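Local atomic coordinates of UPF0342 protein YheA (Bacillus subtilis, PDB entry 2OEE), a protein that is of unknown function but belongs to the UPF0342 family and carries a YlbF/YmcA-type sequence, whose relatives are linked to control of the competence regulator ComK. Residues 33-36 / 37-40; 79-82 / 83-87; 104-107 / 108-111. All coordinates share one frame; numbering follows the deposited sequence.

Contact 1. Residues 33-36 / 37-40; sequences NADE and SAKR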
ATOM      1  N   ASN A  33      20.592  -5.539 -16.179  1.00 16.46           N
ATOM      2  CA  ASN A  33      20.412  -4.942 -17.503  1.00 18.34           C
ATOM      3  C   ASN A  33      21.699  -4.826 -18.331  1.00 16.95           C
ATOM      4  O   ASN A  33      21.630  -4.826 -19.556  1.00 17.63           O
ATOM      5  CB  ASN A  33      19.659  -3.608 -17.456  1.00 18.66           C
ATOM      6  CG  ASN A  33      18.198  -3.774 -17.014  1.00 24.75           C
ATOM      7  OD1 ASN A  33      17.737  -3.044 -16.141  1.00 31.81           O
ATOM      8  ND2 ASN A  33      17.484  -4.750 -17.579  1.00 26.47           N
ATOM      9  N   ALA A  34      22.842  -4.756 -17.666  1.00 16.68           N
ATOM     10  CA  ALA A  34      24.145  -4.721 -18.344  1.00 16.61           C
ATOM     11  C   ALA A  34      24.585  -6.092 -18.861  1.00 16.82           C
ATOM     12  O   ALA A  34      25.537  -6.180 -19.661  1.00 17.11           O
ATOM     13  CB  ALA A  34      25.212  -4.160 -17.435  1.00 16.21           C
ATOM     14  N   ASP A  35      23.939  -7.147 -18.362  1.00 14.69           N
ATOM     15  CA  ASP A  35      24.211  -8.531 -18.769  1.00 13.99           C
ATOM     16  C   ASP A  35      23.195  -8.910 -19.838  1.00 13.30           C
ATOM     17  O   ASP A  35      22.012  -9.109 -19.544  1.00 12.54           O
ATOM     18  CB  ASP A  35      24.083  -9.450 -17.539  1.00 12.76           C
ATOM     19  CG  ASP A  35      24.344 -10.926 -17.838  1.00 13.46           C
ATOM     20  OD1 ASP A  35      24.245 -11.389 -18.999  1.00 12.20           O
ATOM     21  OD2 ASP A  35      24.622 -11.655 -16.858  1.00 13.82           O
ATOM     22  N   GLU A  36      23.655  -9.009 -21.090  1.00 13.33           N
ATOM     23  CA  GLU A  36      22.750  -9.279 -22.208  1.00 14.04           C
ATOM     24  C   GLU A  36      21.879 -10.520 -22.004  1.00 12.44           C
ATOM     25  O   GLU A  36      20.697 -10.506 -22.316  1.00 13.46           O
ATOM     26  CB  GLU A  36      23.556  -9.372 -23.527  1.00 14.20           C
ATOM     27  CG  GLU A  36      22.870 -10.108 -24.651  1.00 16.85           C
ATOM     28  CD  GLU A  36      23.780 -10.208 -25.879  1.00 16.17           C
ATOM     29  OE1 GLU A  36      23.722  -9.297 -26.718  1.00 19.17           O
ATOM     30  OE2 GLU A  36      24.626 -11.121 -25.929  1.00 17.47           O
ATOM     31  N   SER A  37      22.466 -11.621 -21.538  1.00 11.57           N
ATOM     32  CA  SER A  37      21.705 -12.850 -21.326  1.00 10.86           C
ATOM     33  C   SER A  37      20.655 -12.678 -20.210  1.00 10.56           C
ATOM     34  O   SER A  37      19.508 -13.105 -20.355  1.00 10.66           O
ATOM     35  CB  SER A  37      22.641 -14.038 -20.986  1.00 10.89           C
ATOM     36  OG  SER A  37      23.742 -14.129 -21.891  1.00 11.93           O
ATOM     37  N   ALA A  38      21.078 -12.105 -19.088  1.00  9.77           N
ATOM     38  CA  ALA A  38      20.194 -11.926 -17.920  1.00 10.72           C
ATOM     39  C   ALA A  38      19.082 -10.910 -18.223  1.00 11.12           C
ATOM     40  O   ALA A  38      17.937 -11.104 -17.826  1.00 12.06           O
ATOM     41  CB  ALA A  38      21.012 -11.480 -16.696  1.00  9.61           C
ATOM     42  N   LYS A  39      19.436  -9.817 -18.894  1.00 12.86           N
ATOM     43  CA  LYS A  39      18.446  -8.804 -19.281  1.00 14.13           C
ATOM     44  C   LYS A  39      17.302  -9.467 -20.022  1.00 14.21           C
ATOM     45  O   LYS A  39      16.132  -9.278 -19.647  1.00 14.37           O
ATOM     46  CB  LYS A  39      19.077  -7.710 -20.151  1.00 14.12           C
ATOM     47  CG  LYS A  39      18.101  -6.566 -20.551  1.00 15.47           C
ATOM     48  CD  LYS A  39      18.807  -5.647 -21.551  1.00 15.56           C
ATOM     49  CE  LYS A  39      18.127  -4.279 -21.681  1.00 19.24           C
ATOM     50  NZ  LYS A  39      16.948  -4.409 -22.518  1.00 22.45           N
ATOM     51  N   ARG A  40      17.628 -10.264 -21.048  1.00 14.11           N
ATOM     52  CA  ARG A  40      16.613 -10.972 -21.848  1.00 14.53           C
ATOM     53  C   ARG A  40      15.717 -11.914 -21.040  1.00 15.01           C
ATOM     54  O   ARG A  40      14.501 -11.936 -21.229  1.00 14.76           O
ATOM     55  CB  ARG A  40      17.239 -11.729 -23.039  1.00 14.07           C
ATOM     56  CG  ARG A  40      16.205 -12.457 -23.900  1.00 15.72           C
ATOM     57  CD  ARG A  40      16.830 -13.309 -25.025  1.00 13.46           C
ATOM     58  NE  ARG A  40      17.885 -12.594 -25.732  1.00 12.98           N
ATOM     59  CZ  ARG A  40      18.870 -13.196 -26.394  1.00 12.80           C
ATOM     60  NH1 ARG A  40      18.925 -14.508 -26.414  1.00  9.05           N
ATOM     61  NH2 ARG A  40      19.803 -12.474 -26.994  1.00 12.70           N
TER
HETATM   62  O   HOH W   1      25.833 -13.131 -20.379  1.00 14.12           O
HETATM   63  O   HOH W   2      25.282 -12.715 -24.072  1.00 29.32           O
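The backbone N of K39 donates a short, nearly straight bond to D35 O, at 2.7 Å, and this closes the first turn of helix 36-48. D35 stands at the N-cap of that helix, and its carboxylate accepts from N-H groups of the first turn. OD1 takes the backbone N of S37 through a weak, sharply bent bond of 3.1 Å. It also takes that of A38 at 3.2 Å, weak but almost linear. The carboxylate reaches these amides because CG lies anti to the backbone N of D35 (chi1 180°). A water that donates to OD1 also bonds to S37 OG, and a second water joins that hydroxyl to E36 OE2, so solvent links cap, serine and glutamate. Packing follows: the CB of A38 lies 3.6 Å from D35 CG, while the aliphatic part of K39 crosses the side chain of N33 at about a right angle before its NZ goes on to a salt bridge with E43. The chemistry is that of an aspartate N-cap at the break between helices 20-34 and 36-48, where a negative carboxylate would probably be stabilised by the positive end of the helix dipole.

Contact 2. Residues 79-82 / 83-87; sequences QHEK and ISQLM. With CA (calcium ion), chain C.
The OE2 of E81 is gripped from two directions: it binds the calcium ion at 2.5 Å and accepts a bond from Q85 NE2 at 3.0 Å. This is the N-terminal turn of helix 81-104, opened by a histidine N-cap and carrying a bidentate carboxylate-calcium site. E81 OE1 lies 2.4 Å from the metal, and three waters are also bound to it. The amide of Q85 comes to OE2 on its anti lone pair, away from the other oxygen, with the carboxylate and amide planes 64° apart. At its other branch, Q85 OE1 receives K82 NZ at 2.7 Å, the lysine approaching tilted 34° from the carbonyl plane. The glutamine amide is thus held at both ends, donor to the metal-binding acid and acceptor from the ammonium group, which fixes its rotation. Were this glutamine an alanine, E81 OE2 would probably keep its calcium bond but lose the amide donor, and K82 NZ would lose this acceptor.

The cap is made by H80, whose ND1 accepts from the backbone N of I83 at 3.1 Å, with the donor close to the ring plane. H80 O in turn receives S84 N in the first helical bond of the turn. The histidine ring is placed for this by a CG anti to the backbone N (chi1 -171°). L86 packs on L25 and V32 of helix 20-34 and on Y112 of the second subunit. Over one face of the imidazole, offset toward its rim, I83 CD1 makes a CH-pi contact 4.0 Å from the ring centroid.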
ATOM      1  N   GLN A  79      16.647 -19.957 -11.495  1.00 20.46           N
ATOM      2  CA  GLN A  79      17.895 -20.717 -11.621  1.00 18.75           C
ATOM      3  C   GLN A  79      19.120 -19.851 -11.929  1.00 15.79           C
ATOM      4  O   GLN A  79      20.234 -20.362 -11.960  1.00 15.11           O
ATOM      5  CB  GLN A  79      17.766 -21.854 -12.651  1.00 20.03           C
ATOM      6  CG  GLN A  79      17.933 -21.409 -14.099  1.00 25.55           C
ATOM      7  CD  GLN A  79      18.491 -22.503 -15.021  1.00 31.60           C
ATOM      8  OE1 GLN A  79      18.967 -23.570 -14.574  1.00 37.34           O
ATOM      9  NE2 GLN A  79      18.451 -22.230 -16.311  1.00 30.94           N
ATOM     10  N   HIS A  80      18.912 -18.554 -12.180  1.00 13.02           N
ATOM     11  CA  HIS A  80      20.005 -17.635 -12.437  1.00 11.57           C
ATOM     12  C   HIS A  80      20.301 -16.865 -11.150  1.00 11.17           C
ATOM     13  O   HIS A  80      19.428 -16.143 -10.667  1.00 10.41           O
ATOM     14  CB  HIS A  80      19.607 -16.647 -13.538  1.00 10.91           C
ATOM     15  CG  HIS A  80      20.735 -15.791 -14.021  1.00  9.81           C
ATOM     16  ND1 HIS A  80      21.104 -14.625 -13.390  1.00  8.68           N
ATOM     17  CD2 HIS A  80      21.555 -15.912 -15.099  1.00  7.57           C
ATOM     18  CE1 HIS A  80      22.110 -14.069 -14.038  1.00  8.61           C
ATOM     19  NE2 HIS A  80      22.418 -14.839 -15.068  1.00  9.30           N
ATOM     20  N   GLU A  81      21.500 -17.026 -10.605  1.00 10.10           N
ATOM     21  CA  GLU A  81      21.799 -16.461  -9.277  1.00 11.17           C
ATOM     22  C   GLU A  81      21.580 -14.937  -9.199  1.00 10.83           C
ATOM     23  O   GLU A  81      20.883 -14.463  -8.300  1.00 10.83           O
ATOM     24  CB  GLU A  81      23.209 -16.864  -8.812  1.00 11.22           C
ATOM     25  CG  GLU A  81      23.615 -16.299  -7.417  1.00 12.71           C
ATOM     26  CD  GLU A  81      22.681 -16.719  -6.278  1.00 14.00           C
ATOM     27  OE1 GLU A  81      22.166 -17.872  -6.249  1.00 15.64           O
ATOM     28  OE2 GLU A  81      22.440 -15.884  -5.380  1.00 15.29           O
ATOM     29  N   LYS A  82      22.152 -14.183 -10.138  1.00 11.01           N
ATOM     30  CA  LYS A  82      22.092 -12.724 -10.083  1.00 11.91           C
ATOM     31  C   LYS A  82      20.655 -12.224 -10.250  1.00 11.55           C
ATOM     32  O   LYS A  82      20.225 -11.307  -9.541  1.00 11.60           O
ATOM     33  CB  LYS A  82      22.946 -12.108 -11.182  1.00 12.79           C
ATOM     34  CG  LYS A  82      23.886 -10.950 -10.828  1.00 19.45           C
ATOM     35  CD  LYS A  82      23.870 -10.432  -9.365  1.00 19.36           C
ATOM     36  CE  LYS A  82      25.116 -11.042  -8.696  1.00 18.86           C
ATOM     37  NZ  LYS A  82      25.602 -10.454  -7.406  1.00 19.81           N
ATOM     38  N   ILE A  83      19.920 -12.773 -11.210  1.00 11.19           N
ATOM     39  CA  ILE A  83      18.506 -12.391 -11.366  1.00 11.43           C
ATOM     40  C   ILE A  83      17.709 -12.713 -10.094  1.00 11.82           C
ATOM     41  O   ILE A  83      16.812 -11.953  -9.704  1.00 11.25           O
ATOM     42  CB  ILE A  83      17.847 -13.071 -12.582  1.00 11.12           C
ATOM     43  CG1 ILE A  83      18.480 -12.555 -13.889  1.00 11.72           C
ATOM     44  CG2 ILE A  83      16.314 -12.848 -12.593  1.00 11.46           C
ATOM     45  CD1 ILE A  83      18.065 -13.382 -15.122  1.00 10.52           C
ATOM     46  N   SER A  84      18.038 -13.832  -9.453  1.00 11.60           N
ATOM     47  CA  SER A  84      17.339 -14.231  -8.222  1.00 12.29           C
ATOM     48  C   SER A  84      17.585 -13.216  -7.124  1.00 11.47           C
ATOM     49  O   SER A  84      16.678 -12.942  -6.352  1.00 11.50           O
ATOM     50  CB  SER A  84      17.804 -15.606  -7.720  1.00 12.63           C
ATOM     51  OG  SER A  84      17.363 -16.607  -8.619  1.00 18.94           O
ATOM     52  N   GLN A  85      18.811 -12.696  -7.069  1.00 11.60           N
ATOM     53  CA  GLN A  85      19.201 -11.633  -6.110  1.00 11.98           C
ATOM     54  C   GLN A  85      18.410 -10.344  -6.330  1.00 11.65           C
ATOM     55  O   GLN A  85      17.960  -9.714  -5.371  1.00 10.88           O
ATOM     56  CB  GLN A  85      20.705 -11.357  -6.178  1.00 11.41           C
ATOM     57  CG  GLN A  85      21.568 -12.505  -5.604  1.00 11.40           C
ATOM     58  CD  GLN A  85      23.056 -12.231  -5.613  1.00 12.51           C
ATOM     59  OE1 GLN A  85      23.512 -11.097  -5.808  1.00 14.75           O
ATOM     60  NE2 GLN A  85      23.840 -13.287  -5.428  1.00 14.62           N
ATOM     61  N   LEU A  86      18.259  -9.954  -7.597  1.00 11.26           N
ATOM     62  CA  LEU A  86      17.387  -8.835  -7.959  1.00 11.21           C
ATOM     63  C   LEU A  86      15.919  -9.080  -7.535  1.00 11.23           C
ATOM     64  O   LEU A  86      15.292  -8.197  -6.933  1.00 11.43           O
ATOM     65  CB  LEU A  86      17.499  -8.523  -9.473  1.00 10.89           C
ATOM     66  CG  LEU A  86      16.471  -7.538 -10.063  1.00 12.02           C
ATOM     67  CD1 LEU A  86      16.548  -6.150  -9.354  1.00 12.88           C
ATOM     68  CD2 LEU A  86      16.664  -7.415 -11.576  1.00 11.16           C
HETATM   69  N   MSE A  87      15.389 -10.261  -7.836  1.00 10.79           N
HETATM   70  CA  MSE A  87      14.021 -10.625  -7.476  1.00 11.95           C
HETATM   71  C   MSE A  87      13.835 -10.658  -5.962  1.00 12.26           C
HETATM   72  O   MSE A  87      12.802 -10.210  -5.450  1.00 12.67           O
HETATM   73  CB  MSE A  87      13.593 -11.954  -8.126  1.00 10.88           C
HETATM   74  CG  MSE A  87      13.413 -11.834  -9.673  1.00 13.16           C
HETATM   75 SE   MSE A  87      12.957 -13.403 -10.474  1.00 13.76          SE
HETATM   76  CE  MSE A  87      11.351 -13.748  -9.750  1.00 19.61           C
TER
HETATM   77 CA    CA C 118      20.712 -17.425  -4.379  1.00 13.25          CA
HETATM   78  O   HOH W   3      19.395 -15.376  -4.944  1.00 12.65           O
HETATM   79  O   HOH W   4      19.318 -18.639  -5.832  1.00 10.23           O
HETATM   80  O   HOH W   5      19.223 -17.340  -2.589  1.00 14.98           O

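Contact 3. Residues 104-107 / 108-111; sequences IMKP and LEEL
M105 O opens the short helix 106-111 by accepting the backbone N of E109 at 3.1 Å and, through a weak and bent bond, that of L108, after which K106 O takes E110 N and P107 O takes L111 N in the regular i to i+4 pattern. P107 sits in the first turn, where a ring that has no N-H to give costs the helix no bond. Its carbonyl also receives a water that donates to E110 OE1, at 2.7 Å, bridging backbone and side chain. E110 is extended beyond CG, which lies 3.4 Å from K106 O, and its OE2 goes on to a salt bridge with R17 of the second subunit. K106 and E109 run side by side in the same direction, their NZ and OE2 forming a long salt bridge of 3.9 Å. On the apolar side the selenomethionine M105 crosses L108 at an angle, its CE 4.2 Å from CD1, while L108 packs on M93 and L111 on Y29, both of the second subunit. The helix meets that subunit by leucine packing, by K106 on E13 of the same chain and by the E110 salt bridge; the long K106-E109 pair probably adds only modest attraction.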
ATOM      1  N   ILE A 104       1.675   3.181   9.251  1.00 18.18           N
ATOM      2  CA  ILE A 104       0.840   4.378   9.092  1.00 20.02           C
ATOM      3  C   ILE A 104      -0.650   4.082   9.231  1.00 20.23           C
ATOM      4  O   ILE A 104      -1.432   4.972   9.598  1.00 22.60           O
ATOM      5  CB  ILE A 104       1.109   5.093   7.751  1.00 19.41           C
ATOM      6  CG1 ILE A 104       0.604   4.236   6.584  1.00 20.62           C
ATOM      7  CG2 ILE A 104       2.587   5.459   7.642  1.00 19.78           C
ATOM      8  CD1 ILE A 104       0.484   4.967   5.244  1.00 20.88           C
HETATM    9  N   MSE A 105      -1.043   2.843   8.955  1.00 20.32           N
HETATM   10  CA  MSE A 105      -2.444   2.439   9.027  1.00 20.58           C
HETATM   11  C   MSE A 105      -2.899   1.935  10.416  1.00 20.04           C
HETATM   12  O   MSE A 105      -4.067   1.585  10.606  1.00 18.85           O
HETATM   13  CB  MSE A 105      -2.768   1.408   7.939  1.00 20.84           C
HETATM   14  CG  MSE A 105      -2.639   1.971   6.495  1.00 21.51           C
HETATM   15 SE   MSE A 105      -3.039   0.742   5.230  1.00 21.84          SE
HETATM   16  CE  MSE A 105      -4.790   0.503   5.581  1.00 24.55           C
ATOM     17  N   LYS A 106      -1.970   1.911  11.372  1.00 19.40           N
ATOM     18  CA  LYS A 106      -2.278   1.528  12.760  1.00 19.62           C
ATOM     19  C   LYS A 106      -3.501   2.258  13.354  1.00 17.61           C
ATOM     20  O   LYS A 106      -4.337   1.616  13.994  1.00 17.20           O
ATOM     21  CB  LYS A 106      -1.090   1.814  13.661  1.00 20.19           C
ATOM     22  CG  LYS A 106      -0.851   0.781  14.717  1.00 23.57           C
ATOM     23  CD  LYS A 106       0.458   0.057  14.379  1.00 29.79           C
ATOM     24  CE  LYS A 106       0.274  -1.136  13.464  1.00 30.75           C
ATOM     25  NZ  LYS A 106       0.245  -2.421  14.214  1.00 33.21           N
ATOM     26  N   PRO A 107      -3.566   3.595  13.203  1.00 17.06           N
ATOM     27  CA  PRO A 107      -4.772   4.285  13.707  1.00 16.92           C
ATOM     28  C   PRO A 107      -6.095   3.755  13.129  1.00 17.31           C
ATOM     29  O   PRO A 107      -7.106   3.743  13.838  1.00 16.79           O
ATOM     30  CB  PRO A 107      -4.526   5.759  13.374  1.00 16.92           C
ATOM     31  CG  PRO A 107      -3.356   5.786  12.434  1.00 17.69           C
ATOM     32  CD  PRO A 107      -2.565   4.550  12.691  1.00 16.59           C
ATOM     33  N   LEU A 108      -6.079   3.266  11.890  1.00 17.68           N
ATOM     34  CA  LEU A 108      -7.274   2.655  11.274  1.00 19.36           C
ATOM     35  C   LEU A 108      -7.621   1.297  11.903  1.00 20.82           C
ATOM     36  O   LEU A 108      -8.773   1.016  12.225  1.00 20.97           O
ATOM     37  CB  LEU A 108      -7.100   2.545   9.745  1.00 19.23           C
ATOM     38  CG  LEU A 108      -6.792   3.898   9.090  1.00 19.39           C
ATOM     39  CD1 LEU A 108      -6.408   3.795   7.599  1.00 20.80           C
ATOM     40  CD2 LEU A 108      -7.968   4.874   9.308  1.00 21.06           C
ATOM     41  N   GLU A 109      -6.604   0.471  12.092  1.00 22.53           N
ATOM     42  CA  GLU A 109      -6.740  -0.806  12.779  1.00 24.96           C
ATOM     43  C   GLU A 109      -7.295  -0.618  14.212  1.00 24.24           C
ATOM     44  O   GLU A 109      -8.183  -1.364  14.629  1.00 24.76           O
ATOM     45  CB  GLU A 109      -5.385  -1.529  12.752  1.00 25.38           C
ATOM     46  CG  GLU A 109      -5.269  -2.768  13.610  1.00 28.90           C
ATOM     47  CD  GLU A 109      -3.919  -3.445  13.437  1.00 29.47           C
ATOM     48  OE1 GLU A 109      -3.441  -3.528  12.274  1.00 36.07           O
ATOM     49  OE2 GLU A 109      -3.338  -3.885  14.461  1.00 35.15           O
ATOM     50  N   GLU A 110      -6.804   0.386  14.941  1.00 23.42           N
ATOM     51  CA  GLU A 110      -7.330   0.713  16.270  1.00 23.26           C
ATOM     52  C   GLU A 110      -8.833   1.043  16.196  1.00 23.58           C
ATOM     53  O   GLU A 110      -9.627   0.580  17.014  1.00 22.79           O
ATOM     54  CB  GLU A 110      -6.558   1.886  16.889  1.00 22.42           C
ATOM     55  CG  GLU A 110      -5.133   1.541  17.304  1.00 21.13           C
ATOM     56  CD  GLU A 110      -4.267   2.757  17.540  1.00 20.94           C
ATOM     57  OE1 GLU A 110      -4.805   3.900  17.602  1.00 19.66           O
ATOM     58  OE2 GLU A 110      -3.027   2.577  17.672  1.00 21.30           O
ATOM     59  N   LEU A 111      -9.214   1.824  15.190  1.00 24.22           N
ATOM     60  CA  LEU A 111     -10.599   2.257  15.029  1.00 24.75           C
ATOM     61  C   LEU A 111     -11.570   1.093  14.813  1.00 25.59           C
ATOM     62  O   LEU A 111     -12.623   1.060  15.434  1.00 24.81           O
ATOM     63  CB  LEU A 111     -10.716   3.277  13.892  1.00 24.16           C
ATOM     64  CG  LEU A 111     -12.080   3.902  13.594  1.00 24.38           C
ATOM     65  CD1 LEU A 111     -12.632   4.631  14.827  1.00 22.74           C
ATOM     66  CD2 LEU A 111     -11.949   4.867  12.406  1.00 24.30           C
TER
HETATM   67  O   HOH W   6      -6.804   5.234  16.296  1.00 17.73           O

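How the contacts relate
The three contacts illustrate one principle, the opening turn of a helix, at successive points of a single chain. Contacts 1 and 2 have centres about 12 Å apart and touch: A38 O lies 3.5 Å from I83 CD1, and A38 CB lies 3.9 Å from H80 CE1, so the aspartate-capped and histidine-capped helix starts pack against each other. The calcium ion belongs to contact 2, and the side chain of A38 in contact 1 is about 14 Å from it. Contact 3 lies on the opposite side of the chain's centre, its centre about 36 Å from that of contact 2 and about 43 Å from that of contact 1. Helix 81-104 spans the interval between contacts 2 and 3, both of which meet the second subunit.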